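Sensor protein (Pseudomonas syringae pv. tomato, PDB 2R8R) is a probable ATP-binding sensor histidine kinase of a two-component system, KdpD, represented here by its N-terminal P-loop-type sensor domain. Local coordinates at residues 36-41 and 58-63. Sequence-based numbering, arbitrary orientation.
Sequences RVMAGV and PQQPLL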
loop_
_atom_site.group_PDB
_atom_site.type_symbol
_atom_site.label_atom_id
_atom_site.label_comp_id
_atom_site.label_asym_id
_atom_site.label_seq_id
_atom_site.Cartn_x
_atom_site.Cartn_y
_atom_site.Cartn_z
ATOM N N ARG A 36 0.458 0.945 -21.025
ATOM C CA ARG A 36 1.746 1.421 -20.606
ATOM C C ARG A 36 1.762 1.534 -19.075
ATOM O O ARG A 36 1.364 2.539 -18.493
ATOM C CB ARG A 36 2.080 2.769 -21.287
ATOM C CG ARG A 36 2.313 2.673 -22.825
ATOM C CD ARG A 36 2.483 4.074 -23.464
ATOM N NE ARG A 36 1.233 4.846 -23.400
ATOM C CZ ARG A 36 0.991 5.895 -22.607
ATOM N NH1 ARG A 36 1.919 6.385 -21.810
ATOM N NH2 ARG A 36 -0.208 6.476 -22.643
ATOM N N VAL A 37 2.234 0.469 -18.455
ATOM C CA VAL A 37 2.303 0.335 -17.009
ATOM C C VAL A 37 3.688 0.710 -16.490
ATOM O O VAL A 37 4.684 0.373 -17.102
ATOM C CB VAL A 37 1.978 -1.124 -16.576
ATOM C CG1 VAL A 37 2.019 -1.271 -15.027
ATOM C CG2 VAL A 37 0.630 -1.550 -17.143
HETATM N N MSE A 38 3.725 1.423 -15.373
HETATM C CA MSE A 38 4.954 1.783 -14.705
HETATM C C MSE A 38 4.814 1.560 -13.181
HETATM O O MSE A 38 3.820 1.939 -12.559
HETATM C CB MSE A 38 5.280 3.231 -14.966
HETATM C CG MSE A 38 6.604 3.671 -14.391
HETATM SE SE MSE A 38 8.132 2.994 -15.414
HETATM C CE MSE A 38 7.949 4.347 -16.802
ATOM N N ALA A 39 5.801 0.898 -12.607
ATOM C CA ALA A 39 5.920 0.772 -11.172
ATOM C C ALA A 39 6.567 2.050 -10.656
ATOM O O ALA A 39 7.683 2.391 -11.052
ATOM C CB ALA A 39 6.748 -0.476 -10.810
ATOM N N GLY A 40 5.837 2.768 -9.798
ATOM C CA GLY A 40 6.338 3.993 -9.161
ATOM C C GLY A 40 7.027 3.691 -7.850
ATOM O O GLY A 40 8.188 4.054 -7.633
ATOM N N VAL A 41 6.307 3.007 -6.971
ATOM C CA VAL A 41 6.898 2.429 -5.775
ATOM C C VAL A 41 6.206 1.118 -5.447
ATOM O O VAL A 41 4.998 1.071 -5.317
ATOM C CB VAL A 41 6.908 3.421 -4.548
ATOM C CG1 VAL A 41 5.573 4.114 -4.348
ATOM C CG2 VAL A 41 7.465 2.709 -3.273
ATOM N N PRO A 58 7.821 -2.486 -16.265
ATOM C CA PRO A 58 8.680 -1.323 -16.258
ATOM C C PRO A 58 8.700 -0.681 -14.865
ATOM O O PRO A 58 7.671 -0.677 -14.152
ATOM C CB PRO A 58 8.013 -0.398 -17.277
ATOM C CG PRO A 58 7.243 -1.339 -18.167
ATOM C CD PRO A 58 6.722 -2.345 -17.241
ATOM N N GLN A 59 9.861 -0.132 -14.499
ATOM C CA GLN A 59 10.075 0.405 -13.160
ATOM C C GLN A 59 10.714 1.774 -13.213
ATOM O O GLN A 59 11.659 1.989 -13.983
ATOM C CB GLN A 59 10.951 -0.546 -12.384
ATOM C CG GLN A 59 10.259 -1.873 -12.054
ATOM C CD GLN A 59 11.255 -2.897 -11.604
ATOM O OE1 GLN A 59 12.103 -2.606 -10.787
ATOM N NE2 GLN A 59 11.157 -4.097 -12.126
ATOM N N GLN A 60 10.188 2.703 -12.401
ATOM C CA GLN A 60 10.745 4.051 -12.326
ATOM C C GLN A 60 11.722 4.145 -11.162
ATOM O O GLN A 60 11.315 4.014 -10.034
ATOM C CB GLN A 60 9.618 5.048 -12.156
ATOM C CG GLN A 60 10.036 6.508 -12.145
ATOM C CD GLN A 60 10.469 7.009 -13.507
ATOM O OE1 GLN A 60 9.710 6.936 -14.485
ATOM N NE2 GLN A 60 11.720 7.528 -13.585
ATOM N N PRO A 61 13.025 4.363 -11.419
ATOM C CA PRO A 61 13.920 4.447 -10.260
ATOM C C PRO A 61 13.422 5.363 -9.115
ATOM O O PRO A 61 12.916 6.453 -9.338
ATOM C CB PRO A 61 15.232 4.954 -10.863
ATOM C CG PRO A 61 15.231 4.372 -12.214
ATOM C CD PRO A 61 13.766 4.480 -12.677
ATOM N N LEU A 62 13.560 4.898 -7.893
ATOM C CA LEU A 62 13.235 5.710 -6.730
ATOM C C LEU A 62 14.249 6.840 -6.513
ATOM O O LEU A 62 15.402 6.785 -6.967
ATOM C CB LEU A 62 13.172 4.828 -5.471
ATOM C CG LEU A 62 12.157 3.681 -5.500
ATOM C CD1 LEU A 62 12.485 2.678 -4.361
ATOM C CD2 LEU A 62 10.667 4.151 -5.440
ATOM N N LEU A 63 13.807 7.858 -5.785
ATOM C CA LEU A 63 14.723 8.871 -5.253
ATOM C C LEU A 63 15.242 8.443 -3.889
ATOM O O LEU A 63 14.468 8.195 -2.979
ATOM C CB LEU A 63 14.011 10.223 -5.110
ATOM C CG LEU A 63 13.379 10.889 -6.342
ATOM C CD1 LEU A 63 12.461 12.024 -5.907
ATOM C CD2 LEU A 63 14.457 11.376 -7.300
HETATM O O HOH W 1 9.686 6.073 -8.821
#
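At the outer edge of the five-stranded parallel sheet of the KdpD P-loop-type domain, strand 37-39 is flanked by segment 58-63, whose loop leads from helix 48-54 into strand 63-67 of the antiparallel hairpin 63-67/70-74. The two segments run in roughly the same direction, 24° apart, and form a single parallel bridge at Ala-39 and Gln-59. Both polar backbone groups of Ala-39 are used: its N donates to Pro-58 O at 2.9 Å, approaching from above the carbonyl plane, and its O accepts Gln-60 N at 2.9 Å, nearly along the C=O axis. Met-38 N and O face the opposite way, and its backbone pairs with Leu-87 and Leu-89 of the next strand, so the loop extends the sheet by one short bridge. Around these bonds the side chains pack on both faces. Selenomethionine Met-38, with CG anti to the backbone N (chi1 -176°) and the chain bent at chi2 and chi3, lays SE over the loop backbone, 3.6 Å from Gln-59 C, and crosses Gln-60 obliquely; Leu-80 of helix 77-83 touches both side chains. On the other face, Ala-39 CB meets Gln-59 CG at 4.0 Å. The Pro-58 ring sits against the strand backbone, its CG 3.3 Å from Val-37 O. Beyond the corner at Gly-40 the backbones separate, and a water bridges Gly-40 O and Gln-60 O. Leu-62 closes this end, crossing Val-41 at about a right angle, with CD2 3.9 Å from Val-41 CB and 3.3 Å from Gly-40 O.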